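Local coordinates for protein inulin fructotransferase (Bacillus sp. snu-7, PDB 2INV) that catalyses intramolecular fructosyl transfer, cleaving inulin without water to release a difructose dianhydride, and folds as a right-handed parallel beta-helix in a three-chain assembly, at residues N13-V17 with T18-I22; L106-G109 with A110-R114; D315-G318 with V319-A323. All coordinates share one frame; numbering follows the deposited sequence.

Contact 1 of 3, residues N13-V17 with T18-I22; sequences NTYDV and TTWRI
Y15 and W20 extend alongside one another toward helix 30-48, with their rings in an edge-to-face (T-shaped) pair. The tyrosine presents the CD2-CE2 edge to one face of the indole, the centroids of its ring and the six-membered ring of W20 being 5.2 Å apart and the planes at 74°; Y15 CE2 comes within 3.6 Å of W20 CZ3. Each ring keeps its polar tip for helix 30-48: Y15 OH bonds to D44 and R48, W20 NE1 to D40.

Between them the chain turns sharply. T19 N reaches D16 O at 3.2 Å, closing a beta-turn, and T18 N reaches D16 OD1 at 2.6 Å, which makes an Asx turn. The carboxylate can do this because D16 CG is anti to its own backbone N (chi1 172°), turned forward over the following residues. T18 OG1 donates to the same OD1, also at 2.6 Å, but from above the carboxylate plane. With an alanine here, T18 N and T18 OG1 would probably lose their shared acceptor and the turn would be less firmly held. Two donors on one carboxylate oxygen probably stabilise its negative charge and limit the rotation of the aspartate.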
loop_
_atom_site.group_PDB
_atom_site.type_symbol
_atom_site.label_atom_id
_atom_site.label_comp_id
_atom_site.label_asym_id
_atom_site.label_seq_id
_atom_site.Cartn_x
_atom_site.Cartn_y
_atom_site.Cartn_z
ATOM N N ASN A 13 22.748 6.151 20.422
ATOM C CA ASN A 13 22.332 6.932 19.266
ATOM C C ASN A 13 20.830 7.162 19.254
ATOM O O ASN A 13 20.232 7.411 18.196
ATOM C CB ASN A 13 22.757 6.240 17.971
ATOM C CG ASN A 13 24.266 6.292 17.749
ATOM O OD1 ASN A 13 24.861 5.333 17.269
ATOM N ND2 ASN A 13 24.889 7.410 18.109
ATOM N N THR A 14 20.215 7.079 20.431
ATOM C CA THR A 14 18.775 7.294 20.548
ATOM C C THR A 14 18.568 8.442 21.538
ATOM O O THR A 14 19.117 8.414 22.648
ATOM C CB THR A 14 18.052 6.045 21.105
ATOM O OG1 THR A 14 18.389 4.897 20.319
ATOM C CG2 THR A 14 16.540 6.242 21.073
ATOM N N TYR A 15 17.812 9.458 21.128
ATOM C CA TYR A 15 17.537 10.593 22.005
ATOM C C TYR A 15 16.023 10.736 22.144
ATOM O O TYR A 15 15.260 10.302 21.274
ATOM C CB TYR A 15 18.066 11.916 21.432
ATOM C CG TYR A 15 19.525 11.966 21.015
ATOM C CD1 TYR A 15 19.973 11.285 19.885
ATOM C CD2 TYR A 15 20.441 12.760 21.706
ATOM C CE1 TYR A 15 21.287 11.395 19.447
ATOM C CE2 TYR A 15 21.768 12.881 21.276
ATOM C CZ TYR A 15 22.181 12.198 20.148
ATOM O OH TYR A 15 23.482 12.308 19.711
ATOM N N ASP A 16 15.595 11.348 23.242
ATOM C CA ASP A 16 14.176 11.602 23.506
ATOM C C ASP A 16 14.214 13.128 23.604
ATOM O O ASP A 16 14.957 13.664 24.422
ATOM C CB ASP A 16 13.778 11.024 24.862
ATOM C CG ASP A 16 12.372 11.428 25.285
ATOM O OD1 ASP A 16 12.069 12.640 25.260
ATOM O OD2 ASP A 16 11.572 10.542 25.669
ATOM N N VAL A 17 13.458 13.849 22.785
ATOM C CA VAL A 17 13.553 15.301 22.869
ATOM C C VAL A 17 13.278 15.898 24.248
ATOM O O VAL A 17 13.843 16.943 24.577
ATOM C CB VAL A 17 12.663 16.032 21.813
ATOM C CG1 VAL A 17 13.194 15.777 20.416
ATOM C CG2 VAL A 17 11.216 15.607 21.936
ATOM N N THR A 18 12.467 15.238 25.074
ATOM C CA THR A 18 12.160 15.793 26.395
ATOM C C THR A 18 13.229 15.655 27.497
ATOM O O THR A 18 13.192 16.409 28.470
ATOM C CB THR A 18 10.832 15.212 26.958
ATOM O OG1 THR A 18 11.022 13.842 27.333
ATOM C CG2 THR A 18 9.728 15.291 25.908
ATOM N N THR A 19 14.175 14.725 27.359
ATOM C CA THR A 19 15.203 14.532 28.392
ATOM C C THR A 19 16.525 15.223 28.104
ATOM O O THR A 19 17.379 15.342 28.982
ATOM C CB THR A 19 15.576 13.054 28.559
ATOM O OG1 THR A 19 16.001 12.527 27.294
ATOM C CG2 THR A 19 14.408 12.251 29.081
ATOM N N TRP A 20 16.694 15.669 26.871
ATOM C CA TRP A 20 17.942 16.269 26.457
ATOM C C TRP A 20 18.111 17.766 26.701
ATOM O O TRP A 20 17.451 18.593 26.065
ATOM C CB TRP A 20 18.147 15.914 24.987
ATOM C CG TRP A 20 19.318 16.550 24.396
ATOM C CD1 TRP A 20 19.383 17.796 23.864
ATOM C CD2 TRP A 20 20.623 15.990 24.288
ATOM N NE1 TRP A 20 20.653 18.055 23.426
ATOM C CE2 TRP A 20 21.439 16.962 23.677
ATOM C CE3 TRP A 20 21.186 14.760 24.659
ATOM C CZ2 TRP A 20 22.791 16.746 23.411
ATOM C CZ3 TRP A 20 22.534 14.540 24.399
ATOM C CH2 TRP A 20 23.322 15.533 23.780
ATOM N N ARG A 21 19.025 18.110 27.607
ATOM C CA ARG A 21 19.267 19.511 27.938
ATOM C C ARG A 21 20.336 20.140 27.056
ATOM O O ARG A 21 21.320 19.487 26.676
ATOM C CB ARG A 21 19.683 19.652 29.405
ATOM C CG ARG A 21 21.020 19.018 29.776
ATOM C CD ARG A 21 21.413 19.341 31.213
ATOM N NE ARG A 21 22.669 18.698 31.591
ATOM C CZ ARG A 21 23.215 18.787 32.801
ATOM N NH1 ARG A 21 22.616 19.490 33.761
ATOM N NH2 ARG A 21 24.363 18.169 33.060
ATOM N N ILE A 22 20.127 21.410 26.725
ATOM C CA ILE A 22 21.078 22.152 25.917
ATOM C C ILE A 22 21.974 22.826 26.944
ATOM O O ILE A 22 21.572 23.760 27.639
ATOM C CB ILE A 22 20.353 23.174 25.041
ATOM C CG1 ILE A 22 19.395 22.424 24.115
ATOM C CG2 ILE A 22 21.356 23.986 24.231
ATOM C CD1 ILE A 22 18.475 23.299 23.305
HETATM O O HOH W 1 17.871 12.305 25.140
HETATM O O HOH W 2 13.335 19.221 26.419
#

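Contact 2 of 3, residues L106-G109 with A110-R114; sequences LQPG and ASHIR
From Q107 to H112 the backbone comes in extended, swings round at A110, whose phi is positive (63°), and makes an inverse gamma turn centred on S111, closed by a weak bond from H112 N to A110 O, so that H112 and R114 face back toward Q107 and P108. The imidazole of H112 is sandwiched. Over the centre of one face sits P108 O, 3.0 Å above the plane, while R114 CG lies against the opposite face, nearer the rim. P108 adds an apolar touch, its CB 3.4 Å from H112 CE1. Proline suits this approach, since its ring restricts phi and offers a compact apolar CB to the imidazole.

At the imidazole edge, in its plane, waits Q107 OE1. H112 NE2 donates to it over 3.3 Å, a weak bond but nearly straight at 175°. R114 NH1 donates to the same oxygen at 3.0 Å, less straight and from above the amide plane; the arginine gets there because its chain bends at chi2 and chi3 and crosses the glutamine at about a right angle. A glutamine fits well, because its oxygen takes both donors while Q107 NE2 gives a hydrogen bond to D53 of the third subunit. R114 NE is meanwhile in a salt bridge with D68, which would probably balance the charge of the guanidinium.

L106, Q107 and A110 all bond to the third subunit. The turn leads the loop after helix 92-96 into strand 111-115, one strand of the right-handed parallel beta-helix, paired with strands 65-69 and 135-146.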
loop_
_atom_site.group_PDB
_atom_site.type_symbol
_atom_site.label_atom_id
_atom_site.label_comp_id
_atom_site.label_asym_id
_atom_site.label_seq_id
_atom_site.Cartn_x
_atom_site.Cartn_y
_atom_site.Cartn_z
ATOM N N LEU A 106 -9.025 21.828 20.893
ATOM C CA LEU A 106 -8.906 23.006 20.047
ATOM C C LEU A 106 -7.624 22.901 19.224
ATOM O O LEU A 106 -7.285 23.812 18.470
ATOM C CB LEU A 106 -8.851 24.268 20.909
ATOM C CG LEU A 106 -9.988 24.594 21.881
ATOM C CD1 LEU A 106 -9.521 25.660 22.857
ATOM C CD2 LEU A 106 -11.223 25.055 21.121
ATOM N N GLN A 107 -6.920 21.779 19.363
ATOM C CA GLN A 107 -5.654 21.592 18.661
ATOM C C GLN A 107 -5.190 20.169 18.365
ATOM O O GLN A 107 -5.582 19.211 19.027
ATOM C CB GLN A 107 -4.513 22.233 19.451
ATOM C CG GLN A 107 -4.442 23.731 19.463
ATOM C CD GLN A 107 -3.132 24.197 20.060
ATOM O OE1 GLN A 107 -2.060 23.958 19.499
ATOM N NE2 GLN A 107 -3.208 24.833 21.227
ATOM N N PRO A 108 -4.336 20.030 17.341
ATOM C CA PRO A 108 -3.736 18.773 16.888
ATOM C C PRO A 108 -2.967 18.114 18.036
ATOM O O PRO A 108 -2.459 18.810 18.926
ATOM C CB PRO A 108 -2.830 19.237 15.755
ATOM C CG PRO A 108 -3.700 20.243 15.080
ATOM C CD PRO A 108 -4.317 21.023 16.244
ATOM N N GLY A 109 -2.907 16.781 18.033
ATOM C CA GLY A 109 -2.222 16.075 19.107
ATOM C C GLY A 109 -1.066 15.145 18.764
ATOM O O GLY A 109 -0.335 15.368 17.798
ATOM N N ALA A 110 -0.913 14.086 19.558
ATOM C CA ALA A 110 0.170 13.125 19.373
ATOM C C ALA A 110 1.472 13.886 19.581
ATOM O O ALA A 110 1.524 14.803 20.403
ATOM C CB ALA A 110 0.121 12.514 17.968
ATOM N N SER A 111 2.521 13.512 18.851
ATOM C CA SER A 111 3.806 14.203 18.963
ATOM C C SER A 111 3.638 15.439 18.083
ATOM O O SER A 111 4.093 15.497 16.931
ATOM C CB SER A 111 4.924 13.297 18.461
ATOM O OG SER A 111 4.778 12.015 19.046
ATOM N N HIS A 112 2.965 16.411 18.685
ATOM C CA HIS A 112 2.562 17.681 18.114
ATOM C C HIS A 112 3.613 18.800 18.102
ATOM O O HIS A 112 3.996 19.329 19.156
ATOM C CB HIS A 112 1.308 18.080 18.899
ATOM C CG HIS A 112 0.693 19.376 18.499
ATOM N ND1 HIS A 112 0.493 19.747 17.187
ATOM C CD2 HIS A 112 0.124 20.342 19.256
ATOM C CE1 HIS A 112 -0.179 20.884 17.155
ATOM N NE2 HIS A 112 -0.417 21.265 18.397
ATOM N N ILE A 113 4.062 19.171 16.906
ATOM C CA ILE A 113 5.027 20.252 16.774
ATOM C C ILE A 113 4.345 21.429 16.108
ATOM O O ILE A 113 3.851 21.327 14.978
ATOM C CB ILE A 113 6.253 19.868 15.917
ATOM C CG1 ILE A 113 7.139 18.888 16.679
ATOM C CG2 ILE A 113 7.040 21.127 15.554
ATOM C CD1 ILE A 113 8.373 18.466 15.919
ATOM N N ARG A 114 4.299 22.541 16.826
ATOM C CA ARG A 114 3.699 23.732 16.285
ATOM C C ARG A 114 4.820 24.538 15.675
ATOM O O ARG A 114 5.759 24.965 16.349
ATOM C CB ARG A 114 2.985 24.492 17.380
ATOM C CG ARG A 114 2.271 23.574 18.355
ATOM C CD ARG A 114 1.050 24.254 18.881
ATOM N NE ARG A 114 1.401 25.571 19.389
ATOM C CZ ARG A 114 0.594 26.616 19.401
ATOM N NH1 ARG A 114 -0.627 26.504 18.935
ATOM N NH2 ARG A 114 1.027 27.773 19.863
#

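Contact 3 of 3, residues D315-G318 with V319-A323; sequences DLYG and VVHIA
V319 follows directly on G318 and turns its side chain away from the loop, although its CB still lies 3.7 Å from G318 C. The glycine explains how the chain arrives here. With its phi positive, a beta carbon at this place would be jammed against the carbonyl oxygen of Y317, so a residue without one is needed. V319 then leads into the strand, its branched carbon suited to a buried site against M279 and F334.

V320, the first strand residue, also points away from the loop, and packs on F334. Its neighbour H321 turns the other way and carries the contact. Y317 CG and H321 CG are both anti to their own backbone N (chi1 -172° and -171°), and this brings the two rings together as an offset stack, centroids 4.0 Å apart and planes only 18° from parallel. H321 CD2 sits over the centre of the phenol ring, 3.3 Å above its plane, whereas Y317 CZ lies toward the rim of the imidazole. Y317 CE2 also rests 3.6 Å from H321 CB. Two flat rings of this kind suit the place, since they can stack in offset fashion, with partial overlap. Y317 O comes at the imidazole edge, in its plane, 3.1 Å from H321 CD2; this buried oxygen has no hydrogen-bonding partner in the model, and the polarised C-H of the imidazole may partly compensate.

I322 points away again, like V320, and reaches L282 and I329. Strand 320-323 runs parallel to strands 280-283 and 351-357: H321 touches L283 of one and L354 and A356 of the other, Y317 lies on R281 and L283, and V319 and V320 face strand 328-337.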
loop_
_atom_site.group_PDB
_atom_site.type_symbol
_atom_site.label_atom_id
_atom_site.label_comp_id
_atom_site.label_asym_id
_atom_site.label_seq_id
_atom_site.Cartn_x
_atom_site.Cartn_y
_atom_site.Cartn_z
ATOM N N ASP A 315 -14.487 24.977 -17.244
ATOM C CA ASP A 315 -14.817 23.577 -17.484
ATOM C C ASP A 315 -14.406 23.011 -18.828
ATOM O O ASP A 315 -14.734 21.872 -19.151
ATOM C CB ASP A 315 -16.309 23.372 -17.267
ATOM C CG ASP A 315 -16.690 23.481 -15.806
ATOM O OD1 ASP A 315 -16.551 22.473 -15.076
ATOM O OD2 ASP A 315 -17.105 24.577 -15.372
ATOM N N LEU A 316 -13.695 23.798 -19.623
ATOM C CA LEU A 316 -13.248 23.295 -20.911
ATOM C C LEU A 316 -11.785 22.859 -20.764
ATOM O O LEU A 316 -11.223 22.222 -21.653
ATOM C CB LEU A 316 -13.424 24.355 -22.005
ATOM C CG LEU A 316 -14.896 24.619 -22.362
ATOM C CD1 LEU A 316 -15.007 25.775 -23.337
ATOM C CD2 LEU A 316 -15.507 23.362 -22.969
ATOM N N TYR A 317 -11.185 23.182 -19.614
ATOM C CA TYR A 317 -9.802 22.798 -19.311
ATOM C C TYR A 317 -9.817 21.278 -19.189
ATOM O O TYR A 317 -8.838 20.604 -19.542
ATOM C CB TYR A 317 -9.347 23.399 -17.971
ATOM C CG TYR A 317 -7.871 23.223 -17.662
ATOM C CD1 TYR A 317 -6.914 24.041 -18.257
ATOM C CD2 TYR A 317 -7.432 22.251 -16.759
ATOM C CE1 TYR A 317 -5.552 23.907 -17.958
ATOM C CE2 TYR A 317 -6.067 22.100 -16.455
ATOM C CZ TYR A 317 -5.136 22.936 -17.059
ATOM O OH TYR A 317 -3.802 22.811 -16.758
ATOM N N GLY A 318 -10.933 20.754 -18.680
ATOM C CA GLY A 318 -11.070 19.321 -18.504
ATOM C C GLY A 318 -10.715 18.874 -17.100
ATOM O O GLY A 318 -9.839 19.464 -16.467
ATOM N N VAL A 319 -11.403 17.849 -16.599
ATOM C CA VAL A 319 -11.119 17.332 -15.263
ATOM C C VAL A 319 -9.739 16.697 -15.350
ATOM O O VAL A 319 -8.969 16.705 -14.384
ATOM C CB VAL A 319 -12.139 16.258 -14.836
ATOM C CG1 VAL A 319 -13.550 16.746 -15.104
ATOM C CG2 VAL A 319 -11.881 14.965 -15.588
ATOM N N VAL A 320 -9.451 16.134 -16.520
ATOM C CA VAL A 320 -8.167 15.511 -16.784
ATOM C C VAL A 320 -7.592 16.214 -17.998
ATOM O O VAL A 320 -8.170 16.180 -19.096
ATOM C CB VAL A 320 -8.308 14.003 -17.053
ATOM C CG1 VAL A 320 -6.982 13.440 -17.555
ATOM C CG2 VAL A 320 -8.728 13.291 -15.778
ATOM N N HIS A 321 -6.444 16.843 -17.779
ATOM C CA HIS A 321 -5.773 17.618 -18.805
ATOM C C HIS A 321 -4.444 16.980 -19.211
ATOM O O HIS A 321 -3.541 16.812 -18.383
ATOM C CB HIS A 321 -5.569 19.021 -18.244
ATOM C CG HIS A 321 -5.088 20.019 -19.242
ATOM N ND1 HIS A 321 -3.780 20.085 -19.666
ATOM C CD2 HIS A 321 -5.742 21.016 -19.884
ATOM C CE1 HIS A 321 -3.648 21.082 -20.523
ATOM N NE2 HIS A 321 -4.823 21.662 -20.671
ATOM N N ILE A 322 -4.326 16.628 -20.491
ATOM C CA ILE A 322 -3.113 15.984 -20.996
ATOM C C ILE A 322 -2.416 16.753 -22.118
ATOM O O ILE A 322 -3.019 17.072 -23.155
ATOM C CB ILE A 322 -3.420 14.578 -21.531
ATOM C CG1 ILE A 322 -4.236 13.789 -20.496
ATOM C CG2 ILE A 322 -2.117 13.843 -21.831
ATOM C CD1 ILE A 322 -3.496 13.474 -19.222
ATOM N N ALA A 323 -1.138 17.041 -21.889
ATOM C CA ALA A 323 -0.307 17.738 -22.856
ATOM C C ALA A 323 0.982 16.928 -22.861
ATOM O O ALA A 323 1.824 17.068 -21.972
ATOM C CB ALA A 323 -0.029 19.166 -22.407
#

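The three contacts come in series along the chain and lie at increasing positions along the beta-helix. Contact 1 leaves strand 14-16 near the N-terminal end, contact 2 enters strand 111-115, and contact 3 enters strand 320-323 well along toward the C-terminal end. Contacts 1 and 2 are neighbours, their centres about 19 Å apart and nearest atoms about 7 Å, without touching; contact 3 lies on the opposite side of the chain's centre, about 51 Å from contact 1 and about 38 Å from contact 2, between centres. All join the same system of parallel strands. Of these three, contacts 1 and 2 meet other subunits, while no other chain touches contact 3.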